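Local coordinates for oligopeptide-binding protein appA (Bacillus subtilis, PDB 1XOC) that binds oligopeptides such as tetra- and pentapeptides outside the cell and delivers them to an ABC permease that supports sporulation and genetic competence, at residues K248-E251 against K252-N255; Y511-E514 against K515-L518. All coordinates share one frame; numbering follows the deposited sequence.

Interaction 1 of 2, residues K248-E251 against K252-N255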
ATOM      1  N   LYS A 248      -6.826  -8.675  23.850  1.00 31.68           N
ATOM      2  CA  LYS A 248      -7.025  -9.458  25.063  1.00 33.45           C
ATOM      3  C   LYS A 248      -8.182 -10.436  24.917  1.00 33.27           C
ATOM      4  O   LYS A 248      -8.176 -11.496  25.533  1.00 34.18           O
ATOM      5  CB  LYS A 248      -7.183  -8.566  26.275  1.00 34.02           C
ATOM      6  CG  LYS A 248      -5.869  -7.911  26.634  1.00 36.25           C
ATOM      7  CD  LYS A 248      -5.816  -7.493  28.065  1.00 37.34           C
ATOM      8  CE  LYS A 248      -6.682  -6.275  28.358  1.00 40.32           C
ATOM      9  NZ  LYS A 248      -6.610  -5.936  29.810  1.00 41.37           N
ATOM     10  N   THR A 249      -9.152 -10.086  24.084  1.00 33.26           N
ATOM     11  CA  THR A 249     -10.227 -11.004  23.739  1.00 33.39           C
ATOM     12  C   THR A 249      -9.680 -12.180  22.913  1.00 32.45           C
ATOM     13  O   THR A 249      -9.861 -13.360  23.270  1.00 32.52           O
ATOM     14  CB  THR A 249     -11.340 -10.251  22.970  1.00 33.38           C
ATOM     15  OG1 THR A 249     -11.864  -9.224  23.814  1.00 36.25           O
ATOM     16  CG2 THR A 249     -12.482 -11.190  22.591  1.00 34.44           C
ATOM     17  N   ALA A 250      -8.988 -11.855  21.830  1.00 31.93           N
ATOM     18  CA  ALA A 250      -8.556 -12.865  20.869  1.00 31.86           C
ATOM     19  C   ALA A 250      -7.475 -13.792  21.399  1.00 32.20           C
ATOM     20  O   ALA A 250      -7.394 -14.947  20.989  1.00 31.84           O
ATOM     21  CB  ALA A 250      -8.112 -12.213  19.579  1.00 31.76           C
ATOM     22  N   GLU A 251      -6.639 -13.307  22.300  1.00 32.66           N
ATOM     23  CA  GLU A 251      -5.575 -14.144  22.821  1.00 33.58           C
ATOM     24  C   GLU A 251      -6.122 -15.330  23.619  1.00 34.25           C
ATOM     25  O   GLU A 251      -5.399 -16.293  23.827  1.00 35.36           O
ATOM     26  CB  GLU A 251      -4.548 -13.331  23.639  1.00 33.90           C
ATOM     27  CG  GLU A 251      -4.979 -12.930  24.998  1.00 34.56           C
ATOM     28  CD  GLU A 251      -3.836 -12.336  25.854  1.00 34.80           C
ATOM     29  OE1 GLU A 251      -2.646 -12.670  25.621  1.00 35.54           O
ATOM     30  OE2 GLU A 251      -4.150 -11.542  26.764  1.00 36.54           O
ATOM     31  N   LYS A 252      -7.386 -15.262  24.043  1.00 33.72           N
ATOM     32  CA  LYS A 252      -8.050 -16.357  24.739  1.00 34.69           C
ATOM     33  C   LYS A 252      -8.707 -17.382  23.811  1.00 34.13           C
ATOM     34  O   LYS A 252      -9.139 -18.441  24.280  1.00 33.61           O
ATOM     35  CB  LYS A 252      -9.137 -15.790  25.626  1.00 34.94           C
ATOM     36  CG  LYS A 252      -8.633 -14.895  26.739  1.00 36.74           C
ATOM     37  CD  LYS A 252      -9.817 -14.292  27.504  1.00 38.03           C
ATOM     38  CE  LYS A 252      -9.365 -13.296  28.564  1.00 40.30           C
ATOM     39  NZ  LYS A 252      -8.779 -13.958  29.784  1.00 45.20           N
ATOM     40  N   PHE A 253      -8.802 -17.075  22.520  1.00 33.83           N
ATOM     41  CA  PHE A 253      -9.508 -17.943  21.573  1.00 34.50           C
ATOM     42  C   PHE A 253      -8.772 -19.259  21.430  1.00 35.27           C
ATOM     43  O   PHE A 253      -7.545 -19.324  21.523  1.00 35.91           O
ATOM     44  CB  PHE A 253      -9.601 -17.327  20.174  1.00 33.09           C
ATOM     45  CG  PHE A 253     -10.470 -16.102  20.074  1.00 32.55           C
ATOM     46  CD1 PHE A 253     -11.324 -15.719  21.090  1.00 32.03           C
ATOM     47  CD2 PHE A 253     -10.432 -15.336  18.917  1.00 30.07           C
ATOM     48  CE1 PHE A 253     -12.120 -14.580  20.969  1.00 32.22           C
ATOM     49  CE2 PHE A 253     -11.224 -14.199  18.779  1.00 30.77           C
ATOM     50  CZ  PHE A 253     -12.059 -13.817  19.803  1.00 31.84           C
ATOM     51  N   ASN A 254      -9.528 -20.307  21.136  1.00 36.53           N
ATOM     52  CA  ASN A 254      -8.938 -21.633  21.063  1.00 36.83           C
ATOM     53  C   ASN A 254      -8.178 -21.830  19.765  1.00 36.37           C
ATOM     54  O   ASN A 254      -8.584 -21.335  18.703  1.00 37.10           O
ATOM     55  CB  ASN A 254     -10.002 -22.719  21.194  1.00 37.77           C
ATOM     56  CG  ASN A 254     -10.742 -22.654  22.527  1.00 40.36           C
ATOM     57  OD1 ASN A 254     -11.959 -22.484  22.551  1.00 45.92           O
ATOM     58  ND2 ASN A 254     -10.011 -22.765  23.635  1.00 41.56           N
ATOM     59  N   ASN A 255      -7.079 -22.561  19.878  1.00 36.27           N
ATOM     60  CA  ASN A 255      -6.339 -23.080  18.742  1.00 36.01           C
ATOM     61  C   ASN A 255      -5.575 -21.983  17.974  1.00 35.08           C
ATOM     62  O   ASN A 255      -5.293 -22.161  16.803  1.00 35.58           O
ATOM     63  CB  ASN A 255      -7.264 -23.864  17.792  1.00 37.25           C
ATOM     64  CG  ASN A 255      -8.022 -25.029  18.495  1.00 40.42           C
ATOM     65  OD1 ASN A 255      -9.256 -25.142  18.400  1.00 44.88           O
ATOM     66  ND2 ASN A 255      -7.275 -25.894  19.194  1.00 43.78           N
TER
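The phenyl ring of Phe253 lies with one face on the backbone of Ala250, in a type I beta turn running from Ala250 to Phe253 where helix 247-250 gives way to the loop before strand 256-262. Ala250 CA stands 3.5 Å from the ring centroid and only 8° off the normal, a CH-pi contact centred on the face. Thr249 C shares that face, and on the same side of the ring Ala250 CB lies 3.8 Å from Phe253 CE2. Near the other end, Phe253 CE1 is 3.4 Å from Thr249 O and 3.8 Å from Thr249 CG2. With OG1 beside the backbone N (chi1 -61°), this methyl is swung away from N and reaches the ring. Helix 225-234 adds to the packing, with Glu229 touching both Ala250 and Phe253 and Gln233 touching Phe253.

Two backbone bonds tie the turn. Phe253 N donates to Ala250 O at 3.0 Å with an N-H...O angle of 160°, the closing bond of the turn, and Lys252 N donates to Thr249 O at 3.2 Å.

The aliphatic part of Lys252 runs back past the carbonyl of Lys248, its NZ 6.0 Å from Glu251 OE2. Lys252 CG rests 3.6 Å from Lys248 O.

Interaction 2 of 2, residues Y511-E514 against K515-L518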
ATOM      1  N   TYR A 511       3.458 -13.287   3.441  1.00 30.02           N
ATOM      2  CA  TYR A 511       4.778 -13.552   2.911  1.00 30.36           C
ATOM      3  C   TYR A 511       5.119 -15.039   3.008  1.00 29.89           C
ATOM      4  O   TYR A 511       5.071 -15.606   4.080  1.00 29.95           O
ATOM      5  CB  TYR A 511       5.832 -12.740   3.655  1.00 30.16           C
ATOM      6  CG  TYR A 511       7.276 -12.997   3.207  1.00 30.00           C
ATOM      7  CD1 TYR A 511       7.721 -12.578   1.960  1.00 29.31           C
ATOM      8  CD2 TYR A 511       8.165 -13.658   4.021  1.00 29.11           C
ATOM      9  CE1 TYR A 511       9.050 -12.807   1.555  1.00 31.67           C
ATOM     10  CE2 TYR A 511       9.462 -13.903   3.609  1.00 30.67           C
ATOM     11  CZ  TYR A 511       9.875 -13.477   2.361  1.00 31.64           C
ATOM     12  OH  TYR A 511      11.156 -13.711   1.909  1.00 34.30           O
ATOM     13  N   ASN A 512       5.523 -15.627   1.890  1.00 31.21           N
ATOM     14  CA  ASN A 512       6.016 -17.019   1.844  1.00 30.86           C
ATOM     15  C   ASN A 512       5.032 -18.044   2.422  1.00 30.64           C
ATOM     16  O   ASN A 512       5.421 -19.083   2.971  1.00 30.30           O
ATOM     17  CB  ASN A 512       7.403 -17.133   2.445  1.00 32.18           C
ATOM     18  CG  ASN A 512       8.489 -16.897   1.427  1.00 34.59           C
ATOM     19  OD1 ASN A 512       8.237 -16.411   0.305  1.00 39.85           O
ATOM     20  ND2 ASN A 512       9.714 -17.205   1.808  1.00 36.20           N
ATOM     21  N   ILE A 513       3.752 -17.756   2.230  1.00 30.61           N
ATOM     22  CA  ILE A 513       2.647 -18.649   2.626  1.00 30.19           C
ATOM     23  C   ILE A 513       2.810 -20.067   2.058  1.00 29.93           C
ATOM     24  O   ILE A 513       2.387 -21.043   2.700  1.00 29.67           O
ATOM     25  CB  ILE A 513       1.253 -18.012   2.305  1.00 30.59           C
ATOM     26  CG1 ILE A 513       0.130 -18.922   2.831  1.00 30.61           C
ATOM     27  CG2 ILE A 513       1.100 -17.647   0.826  1.00 30.59           C
ATOM     28  CD1 ILE A 513      -1.194 -18.213   2.936  1.00 30.90           C
ATOM     29  N   GLU A 514       3.478 -20.182   0.911  1.00 29.94           N
ATOM     30  CA  GLU A 514       3.798 -21.514   0.351  1.00 30.62           C
ATOM     31  C   GLU A 514       4.718 -22.356   1.222  1.00 31.00           C
ATOM     32  O   GLU A 514       4.847 -23.565   0.996  1.00 32.03           O
ATOM     33  CB  GLU A 514       4.377 -21.369  -1.059  1.00 30.82           C
ATOM     34  CG  GLU A 514       5.622 -20.517  -1.163  1.00 32.12           C
ATOM     35  CD  GLU A 514       5.383 -18.995  -1.359  1.00 34.05           C
ATOM     36  OE1 GLU A 514       4.320 -18.406  -0.994  1.00 35.86           O
ATOM     37  OE2 GLU A 514       6.306 -18.376  -1.909  1.00 38.06           O
ATOM     38  N   LYS A 515       5.371 -21.735   2.211  1.00 30.02           N
ATOM     39  CA  LYS A 515       6.269 -22.435   3.089  1.00 30.10           C
ATOM     40  C   LYS A 515       5.671 -22.719   4.465  1.00 28.93           C
ATOM     41  O   LYS A 515       6.307 -23.354   5.297  1.00 28.84           O
ATOM     42  CB  LYS A 515       7.539 -21.608   3.332  1.00 30.60           C
ATOM     43  CG  LYS A 515       8.266 -21.058   2.108  1.00 34.71           C
ATOM     44  CD  LYS A 515       8.656 -22.100   1.123  1.00 35.80           C
ATOM     45  CE  LYS A 515       9.232 -21.442  -0.126  1.00 37.62           C
ATOM     46  NZ  LYS A 515       9.518 -22.437  -1.195  1.00 37.64           N
ATOM     47  N   TRP A 516       4.471 -22.233   4.732  1.00 27.55           N
ATOM     48  CA  TRP A 516       3.829 -22.455   6.014  1.00 28.73           C
ATOM     49  C   TRP A 516       3.169 -23.832   6.010  1.00 28.94           C
ATOM     50  O   TRP A 516       2.726 -24.315   4.972  1.00 29.12           O
ATOM     51  CB  TRP A 516       2.720 -21.433   6.273  1.00 28.68           C
ATOM     52  CG  TRP A 516       3.094 -19.980   6.175  1.00 28.81           C
ATOM     53  CD1 TRP A 516       4.332 -19.445   5.946  1.00 29.02           C
ATOM     54  CD2 TRP A 516       2.188 -18.869   6.261  1.00 28.90           C
ATOM     55  NE1 TRP A 516       4.247 -18.065   5.916  1.00 28.78           N
ATOM     56  CE2 TRP A 516       2.938 -17.693   6.082  1.00 29.46           C
ATOM     57  CE3 TRP A 516       0.809 -18.756   6.450  1.00 28.69           C
ATOM     58  CZ2 TRP A 516       2.353 -16.417   6.124  1.00 28.55           C
ATOM     59  CZ3 TRP A 516       0.232 -17.499   6.477  1.00 29.87           C
ATOM     60  CH2 TRP A 516       0.993 -16.349   6.308  1.00 30.20           C
ATOM     61  N   TRP A 517       3.102 -24.454   7.166  1.00 29.24           N
ATOM     62  CA  TRP A 517       2.475 -25.760   7.277  1.00 29.91           C
ATOM     63  C   TRP A 517       1.833 -25.919   8.638  1.00 30.16           C
ATOM     64  O   TRP A 517       2.163 -25.226   9.598  1.00 29.05           O
ATOM     65  CB  TRP A 517       3.476 -26.878   6.993  1.00 31.30           C
ATOM     66  CG  TRP A 517       4.763 -26.858   7.789  1.00 32.91           C
ATOM     67  CD1 TRP A 517       5.861 -26.055   7.570  1.00 34.29           C
ATOM     68  CD2 TRP A 517       5.098 -27.703   8.849  1.00 34.83           C
ATOM     69  NE1 TRP A 517       6.840 -26.340   8.456  1.00 34.62           N
ATOM     70  CE2 TRP A 517       6.409 -27.361   9.259  1.00 34.15           C
ATOM     71  CE3 TRP A 517       4.421 -28.713   9.516  1.00 33.64           C
ATOM     72  CZ2 TRP A 517       7.050 -27.993  10.302  1.00 34.83           C
ATOM     73  CZ3 TRP A 517       5.053 -29.358  10.549  1.00 34.80           C
ATOM     74  CH2 TRP A 517       6.368 -28.997  10.942  1.00 35.40           C
ATOM     75  N   LEU A 518       0.882 -26.839   8.702  1.00 31.11           N
ATOM     76  CA  LEU A 518       0.193 -27.153   9.938  1.00 31.97           C
ATOM     77  C   LEU A 518       0.727 -28.455  10.516  1.00 32.24           C
ATOM     78  O   LEU A 518       0.612 -29.511   9.883  1.00 32.10           O
ATOM     79  CB  LEU A 518      -1.303 -27.246   9.673  1.00 31.60           C
ATOM     80  CG  LEU A 518      -1.915 -25.909   9.258  1.00 32.41           C
ATOM     81  CD1 LEU A 518      -3.241 -26.088   8.546  1.00 33.04           C
ATOM     82  CD2 LEU A 518      -2.115 -25.005  10.465  1.00 33.04           C
TER
HETATM   83  O   HOH W   1       2.035 -23.756   2.454  1.00 19.93           O
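Trp516 folds back over Ile513, and its indole can be traced outward from the backbone. CB sits 3.6 Å from Ile513 O, the carbonyl that also accepts the bond from Trp516 N. With CG anti to its own carbonyl carbon (chi1 -54°), the ring is carried back over the preceding residues. CD1 then comes to 3.2 Å from Asn512 O. Next to it, NE1 makes a weak hydrogen bond to Tyr511 O (3.2 Å, N-H...O angle just 124°); the oxygen approaches obliquely. Trp516 CE2 and CZ2 pass the same Tyr511 O. The five-membered ring receives Ile513 CA over its centre in a CH-pi contact. On the benzo side, CE3 meets Ile513 CG1 at 3.7 Å and CZ3 lies near both CG1 and CD1; Ile513 crosses the indole at a slant, CG1 being turned to the far side from N (chi1 -176°).

Here a short 3-10 turn leads into strand 517-518, which pairs antiparallel with strand 499-500. Lys515 N donates to Asn512 O (2.8 Å) and Trp516 N to Ile513 O (3.1 Å), both from i+3 to i as 3-10 geometry requires. A water donates to Ile513 O and Trp516 O, both at 2.7 Å, bridging the two carbonyls.

The indole is also met edge-to-face by Tyr502, and Leu24 of strand 23-28 touches both Ile513 and Trp516. On the polar side, Lys515 forms a salt bridge through NZ with Glu209, and Asn512 OD1 accepts from Lys58. Within the turn itself, the bent Lys515 chain brings CE to 3.9 Å from Glu514 CG.

How the interactions relate
Interactions 1 and 2 do not touch: their centres lie 22 Å apart and their nearest atoms about 8 Å. They nevertheless share a local plan, in which an aromatic residue three positions on covers a CA with its ring face while its own N donates to that residue's carbonyl. They differ in setting. The 248-255 contact is largely at the surface, its centre about 29 Å from that of the chain, whereas 511-518 is partly buried, about 22 Å out. Both adjoin the chain around strand 499-500: Asn255 bonds through its backbone to Glu497, Trp517 to Glu500. Bound zinc ions lie about 9 Å from the Lys248 side chain and about 10 Å from that of Trp516.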